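Long-range contacts in ORF14 (Streptomyces clavuligerus, PDB 2WPX), which is a tandem GNAT protein of the clavulanic acid pathway that binds acetyl-CoA and probably acts as an acyltransferase: residues 158-163 and 323-328; 263-268 and 301-306; 42-47 and 256-261. All blocks are in the same frame, centred on the assembly; numbering follows the deposited sequence.

All three contacts are partly buried, but they use different chemistry. Contacts 1 and 2 are strand pairings, antiparallel and parallel respectively, and they adjoin because strand 149-162 also runs beside strand 301-307; their centres lie about 9 Å apart and a histidine-glutamate hydrogen bond spans them. Contact 2 is nearest the centre of the chain and belongs wholly to the second GNAT region, whereas contact 3 joins the two regions; in contact 1, strand 323-334 sits between 120-127 and 149-162. Contact 3 is smaller, with two exposed residues among the seven that touch, against one of eight in contact 1 and none in contact 2; there a helix start meets a loop through a weak sulfur bond.

Contact 1: 158-163 and 323-328; sequences HQWLDL and EPYDRW
H158 O is held by two successive amides of the opposite strand: Y325 N donates at 2.9 Å from H158 O and nearly along the C=O axis, while D326 N gives a weak, longer bond. Two residues facing one in this way make a classic beta bulge, which shifts the antiparallel register by one between H158 and Q159. Beyond it W160 and E323 form a hydrogen-bonded pair, E323 N lying 2.7 Å from W160 O.

The side chains of H158, W160 and D326 share a face of the sheet. With its CG anti to the backbone N (chi1 -176°), the H158 ring lies alongside the D326 carboxylate, the two planes 13° apart. H158 ND1 donates in its ring plane to the syn lone pair of D326 OD2 at 3.0 Å, with a bent N-H...O angle of 139°. Over one face of the imidazole, the six-membered ring of W328 forms an offset stack, W328 CZ2 coming 3.5 Å from H158 CD2. W160 and Y325 form an offset edge-to-face pair, the indole giving the edge; W160 CD1 also makes apolar contact with Y325 CB at 3.6 Å, and a water bridges W160 NE1 to D326 OD1.

Strand 323-334 also pairs with strand 120-127 through R327 and E127; the order 120-127, 323-334, 149-162, 301-307 is consistent with strands of the two halves being interleaved. H158 NE2 bonds to E303, so the imidazole has a carboxylate at each nitrogen: this fixes its flip and, with the stacked indole, its tilt, and would tend to favour the protonated ring.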
loop_
_atom_site.group_PDB
_atom_site.type_symbol
_atom_site.label_atom_id
_atom_site.label_comp_id
_atom_site.label_asym_id
_atom_site.label_seq_id
_atom_site.Cartn_x
_atom_site.Cartn_y
_atom_site.Cartn_z
ATOM N N HIS A 158 6.724 8.457 2.677
ATOM C CA HIS A 158 6.243 7.393 3.537
ATOM C C HIS A 158 6.547 7.747 4.970
ATOM O O HIS A 158 7.699 7.985 5.287
ATOM C CB HIS A 158 6.877 6.064 3.125
ATOM C CG HIS A 158 6.374 4.898 3.899
ATOM N ND1 HIS A 158 7.206 3.914 4.367
ATOM C CD2 HIS A 158 5.123 4.551 4.299
ATOM C CE1 HIS A 158 6.504 3.008 5.034
ATOM N NE2 HIS A 158 5.231 3.364 4.996
ATOM N N GLN A 159 5.535 7.825 5.833
ATOM C CA GLN A 159 5.750 8.466 7.129
ATOM C C GLN A 159 5.420 7.563 8.308
ATOM O O GLN A 159 4.604 6.673 8.175
ATOM C CB GLN A 159 4.832 9.690 7.220
ATOM C CG GLN A 159 5.131 10.841 6.242
ATOM C CD GLN A 159 3.835 11.579 5.885
ATOM O OE1 GLN A 159 3.324 12.340 6.698
ATOM N NE2 GLN A 159 3.275 11.310 4.694
ATOM N N TRP A 160 6.024 7.800 9.465
ATOM C CA TRP A 160 5.725 6.996 10.632
ATOM C C TRP A 160 5.340 7.857 11.812
ATOM O O TRP A 160 5.891 8.922 12.031
ATOM C CB TRP A 160 6.909 6.073 11.048
ATOM C CG TRP A 160 7.096 4.863 10.118
ATOM C CD1 TRP A 160 7.951 4.789 9.069
ATOM C CD2 TRP A 160 6.385 3.610 10.147
ATOM N NE1 TRP A 160 7.827 3.583 8.438
ATOM C CE2 TRP A 160 6.886 2.828 9.087
ATOM C CE3 TRP A 160 5.397 3.065 10.983
ATOM C CZ2 TRP A 160 6.438 1.533 8.836
ATOM C CZ3 TRP A 160 4.943 1.814 10.731
ATOM C CH2 TRP A 160 5.483 1.035 9.678
ATOM N N LEU A 161 4.341 7.383 12.538
ATOM C CA LEU A 161 3.985 7.933 13.821
ATOM C C LEU A 161 4.183 6.857 14.868
ATOM O O LEU A 161 3.636 5.761 14.769
ATOM C CB LEU A 161 2.538 8.366 13.817
ATOM C CG LEU A 161 1.933 8.727 15.200
ATOM C CD1 LEU A 161 2.629 9.938 15.874
ATOM C CD2 LEU A 161 0.405 8.918 15.089
ATOM N N ASP A 162 4.979 7.180 15.869
ATOM C CA ASP A 162 5.230 6.307 16.957
ATOM C C ASP A 162 4.634 6.937 18.202
ATOM O O ASP A 162 5.192 7.868 18.794
ATOM C CB ASP A 162 6.726 6.173 17.104
ATOM C CG ASP A 162 7.139 5.349 18.275
ATOM O OD1 ASP A 162 6.362 5.109 19.232
ATOM O OD2 ASP A 162 8.310 4.949 18.241
ATOM N N LEU A 163 3.506 6.388 18.610
ATOM C CA LEU A 163 2.779 6.860 19.754
ATOM C C LEU A 163 3.572 6.836 21.070
ATOM O O LEU A 163 3.178 7.514 22.002
ATOM C CB LEU A 163 1.487 6.064 19.902
ATOM C CG LEU A 163 0.283 6.492 19.055
ATOM C CD1 LEU A 163 0.708 6.850 17.691
ATOM C CD2 LEU A 163 -0.671 5.293 19.011
ATOM N N GLU A 323 6.326 11.420 10.967
ATOM C CA GLU A 323 7.658 11.822 10.503
ATOM C C GLU A 323 8.018 11.076 9.226
ATOM O O GLU A 323 7.895 9.852 9.139
ATOM C CB GLU A 323 8.725 11.613 11.588
ATOM C CG GLU A 323 8.440 12.396 12.844
ATOM C CD GLU A 323 9.451 12.138 13.985
ATOM O OE1 GLU A 323 9.657 10.976 14.383
ATOM O OE2 GLU A 323 10.034 13.116 14.500
ATOM N N PRO A 324 8.422 11.834 8.207
ATOM C CA PRO A 324 8.835 11.237 6.936
ATOM C C PRO A 324 10.062 10.362 7.168
ATOM O O PRO A 324 11.041 10.799 7.748
ATOM C CB PRO A 324 9.168 12.452 6.058
ATOM C CG PRO A 324 8.460 13.602 6.729
ATOM C CD PRO A 324 8.479 13.304 8.198
ATOM N N TYR A 325 9.984 9.122 6.724
ATOM C CA TYR A 325 11.054 8.176 6.931
ATOM C C TYR A 325 11.784 7.755 5.636
ATOM O O TYR A 325 12.999 7.809 5.590
ATOM C CB TYR A 325 10.510 6.953 7.623
ATOM C CG TYR A 325 11.615 6.165 8.207
ATOM C CD1 TYR A 325 12.158 6.513 9.453
ATOM C CD2 TYR A 325 12.139 5.070 7.534
ATOM C CE1 TYR A 325 13.189 5.795 10.004
ATOM C CE2 TYR A 325 13.167 4.331 8.088
ATOM C CZ TYR A 325 13.689 4.704 9.320
ATOM O OH TYR A 325 14.723 3.963 9.885
ATOM N N ASP A 326 11.051 7.324 4.601
ATOM C CA ASP A 326 11.661 6.977 3.325
ATOM C C ASP A 326 10.754 7.380 2.150
ATOM O O ASP A 326 9.625 7.864 2.353
ATOM C CB ASP A 326 12.047 5.508 3.288
ATOM C CG ASP A 326 10.874 4.617 3.588
ATOM O OD1 ASP A 326 11.063 3.500 4.120
ATOM O OD2 ASP A 326 9.729 5.038 3.323
ATOM N N ARG A 327 11.251 7.176 0.928
ATOM C CA ARG A 327 10.627 7.726 -0.274
ATOM C C ARG A 327 10.201 6.586 -1.215
ATOM O O ARG A 327 10.953 5.613 -1.399
ATOM C CB ARG A 327 11.615 8.623 -0.999
ATOM C CG ARG A 327 10.992 9.436 -2.135
ATOM C CD ARG A 327 11.960 10.483 -2.701
ATOM N NE ARG A 327 11.322 11.417 -3.630
ATOM C CZ ARG A 327 11.780 11.707 -4.849
ATOM N NH1 ARG A 327 12.897 11.144 -5.304
ATOM N NH2 ARG A 327 11.133 12.573 -5.621
ATOM N N TRP A 328 9.002 6.698 -1.800
ATOM C CA TRP A 328 8.467 5.635 -2.653
ATOM C C TRP A 328 8.509 6.098 -4.095
ATOM O O TRP A 328 7.632 6.840 -4.496
ATOM C CB TRP A 328 7.010 5.326 -2.254
ATOM C CG TRP A 328 6.909 4.468 -1.078
ATOM C CD1 TRP A 328 7.937 4.008 -0.326
ATOM C CD2 TRP A 328 5.698 3.972 -0.463
ATOM N NE1 TRP A 328 7.454 3.230 0.714
ATOM C CE2 TRP A 328 6.089 3.165 0.634
ATOM C CE3 TRP A 328 4.324 4.114 -0.742
ATOM C CZ2 TRP A 328 5.136 2.494 1.474
ATOM C CZ3 TRP A 328 3.381 3.427 0.083
ATOM C CH2 TRP A 328 3.791 2.628 1.157
HETATM O O HOH W 1 9.456 2.749 6.402
HETATM O O HOH W 2 8.154 8.903 14.060
#

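Contact 2: 263-268 and 301-306; sequences YALQGM and LVETAN
Y263 begins the parallel pairing by laying its ring beside L301, the two side chains running out alongside each other. L301 CD1 sits over the phenol face, 3.9 Å from the centroid of the Y263 ring, a CH-pi contact reaching 3.5 Å between L301 CD1 and Y263 CZ.

At A264 the backbone bonds go both ways: A264 N donates to L301 O at 2.9 Å, and A264 O accepts from E303 N. A264 O also takes a hydrogen from a water that reaches E303 OE2, so this carbonyl has two donors; the other oxygen, E303 OE1, accepts from H158 of strand 149-162. L265 pairs with E303 through the backbone, on the face that also carries Y263 and L301.

Q266 N closes the backbone pairing on E303 O at 2.7 Å. At the next carbonyl the partner is a side chain: T304 OG1, anti to its backbone N (chi1 -158°), donates to Q266 O at 2.8 Å from above the carbonyl plane. A water on Q266 O then links to A305 N, in keeping with strands that part after this point, as in the GNAT fold, where these two parallel strands splay.

Helix 280-295 connects the strands in a beta-alpha-beta unit. L265 and G267 pair onward with strand 247-256, V302 and T304 with strand 149-162, while T304 also packs against N317 of helix 311-319.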
loop_
_atom_site.group_PDB
_atom_site.type_symbol
_atom_site.label_atom_id
_atom_site.label_comp_id
_atom_site.label_asym_id
_atom_site.label_seq_id
_atom_site.Cartn_x
_atom_site.Cartn_y
_atom_site.Cartn_z
ATOM N N TYR A 263 1.159 -2.638 14.980
ATOM C CA TYR A 263 1.287 -1.858 13.758
ATOM C C TYR A 263 -0.071 -1.588 13.115
ATOM O O TYR A 263 -0.967 -2.384 13.204
ATOM C CB TYR A 263 2.174 -2.573 12.733
ATOM C CG TYR A 263 3.635 -2.638 13.081
ATOM C CD1 TYR A 263 4.571 -1.879 12.362
ATOM C CD2 TYR A 263 4.096 -3.460 14.121
ATOM C CE1 TYR A 263 5.878 -1.932 12.634
ATOM C CE2 TYR A 263 5.456 -3.530 14.401
ATOM C CZ TYR A 263 6.318 -2.751 13.646
ATOM O OH TYR A 263 7.639 -2.782 13.872
ATOM N N ALA A 264 -0.217 -0.452 12.451
ATOM C CA ALA A 264 -1.467 -0.195 11.751
ATOM C C ALA A 264 -1.185 0.720 10.581
ATOM O O ALA A 264 -0.121 1.337 10.482
ATOM C CB ALA A 264 -2.544 0.363 12.729
ATOM N N LEU A 265 -2.092 0.733 9.635
ATOM C CA LEU A 265 -1.863 1.524 8.412
ATOM C C LEU A 265 -2.939 2.623 8.320
ATOM O O LEU A 265 -4.117 2.351 8.422
ATOM C CB LEU A 265 -1.811 0.588 7.200
ATOM C CG LEU A 265 -1.545 1.012 5.758
ATOM C CD1 LEU A 265 -2.646 1.912 5.226
ATOM C CD2 LEU A 265 -0.153 1.657 5.567
ATOM N N GLN A 266 -2.518 3.878 8.211
ATOM C CA GLN A 266 -3.456 4.981 8.004
ATOM C C GLN A 266 -3.601 5.184 6.557
ATOM O O GLN A 266 -2.617 5.397 5.863
ATOM C CB GLN A 266 -2.955 6.280 8.638
ATOM C CG GLN A 266 -3.928 7.473 8.493
ATOM C CD GLN A 266 -3.422 8.725 9.205
ATOM O OE1 GLN A 266 -3.741 8.937 10.382
ATOM N NE2 GLN A 266 -2.610 9.558 8.503
ATOM N N GLY A 267 -4.834 5.114 6.069
ATOM C CA GLY A 267 -5.070 5.284 4.628
ATOM C C GLY A 267 -5.424 6.729 4.282
ATOM O O GLY A 267 -5.259 7.643 5.092
ATOM N N MET A 268 -5.936 6.954 3.088
ATOM C CA MET A 268 -6.209 8.323 2.691
ATOM C C MET A 268 -7.275 9.072 3.527
ATOM O O MET A 268 -8.261 8.502 3.987
ATOM C CB MET A 268 -6.474 8.423 1.182
ATOM C CG MET A 268 -7.426 7.328 0.633
ATOM S SD MET A 268 -7.695 7.495 -1.169
ATOM C CE MET A 268 -6.560 6.242 -1.823
ATOM N N LEU A 301 2.513 1.913 16.463
ATOM C CA LEU A 301 3.200 2.388 15.242
ATOM C C LEU A 301 2.291 2.469 14.048
ATOM O O LEU A 301 1.679 1.460 13.624
ATOM C CB LEU A 301 4.423 1.521 14.895
ATOM C CG LEU A 301 5.531 1.358 15.951
ATOM C CD1 LEU A 301 6.473 0.159 15.591
ATOM C CD2 LEU A 301 6.343 2.612 16.010
ATOM N N VAL A 302 2.179 3.665 13.477
ATOM C CA VAL A 302 1.199 3.882 12.444
ATOM C C VAL A 302 1.919 4.429 11.238
ATOM O O VAL A 302 2.731 5.342 11.338
ATOM C CB VAL A 302 0.105 4.848 12.922
ATOM C CG1 VAL A 302 -0.954 5.047 11.821
ATOM C CG2 VAL A 302 -0.515 4.336 14.188
ATOM N N GLU A 303 1.706 3.822 10.090
ATOM C CA GLU A 303 2.355 4.314 8.896
ATOM C C GLU A 303 1.310 4.907 7.935
ATOM O O GLU A 303 0.106 4.545 7.969
ATOM C CB GLU A 303 3.138 3.185 8.203
ATOM C CG GLU A 303 2.256 2.232 7.422
ATOM C CD GLU A 303 3.057 1.084 6.779
ATOM O OE1 GLU A 303 3.754 1.323 5.780
ATOM O OE2 GLU A 303 2.979 -0.051 7.287
ATOM N N THR A 304 1.781 5.808 7.076
ATOM C CA THR A 304 0.955 6.354 6.035
ATOM C C THR A 304 1.854 6.843 4.875
ATOM O O THR A 304 3.097 6.833 5.021
ATOM C CB THR A 304 0.107 7.544 6.596
ATOM O OG1 THR A 304 -1.050 7.773 5.769
ATOM C CG2 THR A 304 0.971 8.821 6.733
ATOM N N ALA A 305 1.245 7.263 3.752
ATOM C CA ALA A 305 2.014 7.771 2.616
ATOM C C ALA A 305 1.213 8.772 1.830
ATOM O O ALA A 305 0.058 8.522 1.493
ATOM C CB ALA A 305 2.435 6.617 1.649
ATOM N N ASN A 306 1.863 9.882 1.508
ATOM C CA ASN A 306 1.308 10.917 0.644
ATOM C C ASN A 306 2.158 11.133 -0.565
ATOM O O ASN A 306 3.390 11.044 -0.496
ATOM C CB ASN A 306 1.287 12.223 1.390
ATOM C CG ASN A 306 0.367 12.172 2.512
ATOM O OD1 ASN A 306 0.768 12.180 3.680
ATOM N ND2 ASN A 306 -0.920 12.085 2.189
HETATM O O HOH W 3 1.977 -0.658 9.680
HETATM O O HOH W 4 -1.427 5.478 3.592
#

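Contact 3: 42-47 and 256-261; sequences CNVDMV and KTTGNP
C42 points its thiol at the loop backbone: the sulfur is anti to the backbone N (chi1 164°) and lies between two amides. On the loop side G259 N gives it a weak bond, 3.4 Å from C42 SG with an N-H...S angle of 149°. On its own side D45 N donates to C42 SG at the same length but almost straight, at 176°.

The remaining pairs flank this sulfur. V44 and T258 cross at about a right angle, the V44 CG1 methyl approaching T258 OG1 to 4.0 Å, and that hydroxyl bonds to the carbonyl of G232. D45 crosses T257 obliquely, so that the methyl T257 CG2 lies 4.0 Å from D45 OD1; the carboxylate itself is taken by salt bridges to R231 and R233.

C42 is therefore the N-cap of helix 43-51, in the first GNAT region, its thiol accepting one of the amides of the first turn. The partner is the loop joining the antiparallel neighbours 247-256 and 263-271 of the second region, so the sulfur accepts from an amide on each side, the one across the contact only weakly.

Within that loop, T257 OG1 donates to G259 O at 2.8 Å, bridging the turn that presents G259 N, while K256 NZ binds carbonyls of the same loop, those of T257 and N260 among them. The hydroxyl-bearing carbon of this threonine also meets the cysteine across the contact, T257 CB resting against C42 CB at 4.1 Å.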
loop_
_atom_site.group_PDB
_atom_site.type_symbol
_atom_site.label_atom_id
_atom_site.label_comp_id
_atom_site.label_asym_id
_atom_site.label_seq_id
_atom_site.Cartn_x
_atom_site.Cartn_y
_atom_site.Cartn_z
ATOM N N CYS A 42 2.609 -10.285 7.622
ATOM C CA CYS A 42 1.589 -11.119 8.258
ATOM C C CYS A 42 1.227 -12.262 7.285
ATOM O O CYS A 42 0.766 -12.037 6.157
ATOM C CB CYS A 42 0.358 -10.253 8.561
ATOM S SG CYS A 42 -1.120 -11.139 8.921
ATOM N N ASN A 43 1.438 -13.480 7.740
ATOM C CA ASN A 43 1.151 -14.679 6.951
ATOM C C ASN A 43 -0.275 -14.845 6.503
ATOM O O ASN A 43 -0.523 -15.313 5.398
ATOM C CB ASN A 43 1.660 -15.909 7.705
ATOM C CG ASN A 43 3.179 -15.916 7.759
ATOM O OD1 ASN A 43 3.792 -15.119 7.099
ATOM N ND2 ASN A 43 3.773 -16.789 8.535
ATOM N N VAL A 44 -1.215 -14.474 7.364
ATOM C CA VAL A 44 -2.611 -14.388 6.950
ATOM C C VAL A 44 -2.785 -13.437 5.771
ATOM O O VAL A 44 -3.309 -13.814 4.712
ATOM C CB VAL A 44 -3.493 -13.999 8.159
ATOM C CG1 VAL A 44 -5.036 -13.851 7.752
ATOM C CG2 VAL A 44 -3.279 -15.090 9.283
ATOM N N ASP A 45 -2.317 -12.197 5.952
ATOM C CA ASP A 45 -2.313 -11.213 4.861
ATOM C C ASP A 45 -1.661 -11.779 3.597
ATOM O O ASP A 45 -2.242 -11.748 2.493
ATOM C CB ASP A 45 -1.594 -9.967 5.358
ATOM C CG ASP A 45 -1.564 -8.849 4.358
ATOM O OD1 ASP A 45 -0.615 -8.042 4.442
ATOM O OD2 ASP A 45 -2.486 -8.740 3.514
ATOM N N MET A 46 -0.445 -12.313 3.735
ATOM C CA MET A 46 0.290 -12.738 2.536
ATOM C C MET A 46 -0.382 -13.877 1.771
ATOM O O MET A 46 -0.501 -13.823 0.551
ATOM C CB MET A 46 1.738 -13.116 2.839
ATOM C CG MET A 46 2.626 -11.960 3.272
ATOM S SD MET A 46 2.610 -10.388 2.353
ATOM C CE MET A 46 2.739 -10.924 0.738
ATOM N N VAL A 47 -0.789 -14.904 2.508
ATOM C CA VAL A 47 -1.359 -16.059 1.893
ATOM C C VAL A 47 -2.686 -15.672 1.285
ATOM O O VAL A 47 -3.033 -16.142 0.207
ATOM C CB VAL A 47 -1.519 -17.256 2.884
ATOM C CG1 VAL A 47 -2.338 -18.412 2.189
ATOM C CG2 VAL A 47 -0.129 -17.734 3.390
ATOM N N LYS A 256 -5.918 -2.630 9.548
ATOM C CA LYS A 256 -5.127 -3.326 10.586
ATOM C C LYS A 256 -5.073 -4.792 10.183
ATOM O O LYS A 256 -6.113 -5.369 9.934
ATOM C CB LYS A 256 -5.844 -3.213 11.926
ATOM C CG LYS A 256 -5.328 -4.137 13.014
ATOM C CD LYS A 256 -4.225 -3.367 13.792
ATOM C CE LYS A 256 -3.126 -4.300 14.379
ATOM N NZ LYS A 256 -2.503 -5.186 13.308
ATOM N N THR A 257 -3.873 -5.377 10.101
ATOM C CA THR A 257 -3.694 -6.827 9.804
ATOM C C THR A 257 -3.995 -7.742 11.020
ATOM O O THR A 257 -4.054 -7.295 12.179
ATOM C CB THR A 257 -2.313 -7.157 9.182
ATOM O OG1 THR A 257 -1.283 -6.717 10.062
ATOM C CG2 THR A 257 -2.072 -6.471 7.859
ATOM N N THR A 258 -4.264 -9.016 10.749
ATOM C CA THR A 258 -4.407 -9.973 11.817
ATOM C C THR A 258 -3.132 -9.970 12.668
ATOM O O THR A 258 -3.186 -9.862 13.875
ATOM C CB THR A 258 -4.740 -11.403 11.293
ATOM O OG1 THR A 258 -6.035 -11.411 10.707
ATOM C CG2 THR A 258 -4.768 -12.437 12.447
ATOM N N GLY A 259 -1.987 -10.072 12.030
ATOM C CA GLY A 259 -0.702 -10.121 12.740
ATOM C C GLY A 259 -0.223 -8.720 13.127
ATOM O O GLY A 259 -0.736 -7.705 12.612
ATOM N N ASN A 260 0.783 -8.675 14.012
ATOM C CA ASN A 260 1.466 -7.434 14.361
ATOM C C ASN A 260 0.554 -6.488 15.114
ATOM O O ASN A 260 0.185 -5.458 14.573
ATOM C CB ASN A 260 1.943 -6.719 13.073
ATOM C CG ASN A 260 2.871 -7.574 12.256
ATOM O OD1 ASN A 260 2.809 -7.582 11.023
ATOM N ND2 ASN A 260 3.765 -8.301 12.940
ATOM N N PRO A 261 0.194 -6.824 16.361
ATOM C CA PRO A 261 -0.736 -6.009 17.154
ATOM C C PRO A 261 -0.306 -4.556 17.332
ATOM O O PRO A 261 -1.137 -3.704 17.661
ATOM C CB PRO A 261 -0.733 -6.695 18.532
ATOM C CG PRO A 261 -0.215 -8.153 18.253
ATOM C CD PRO A 261 0.704 -8.022 17.086
#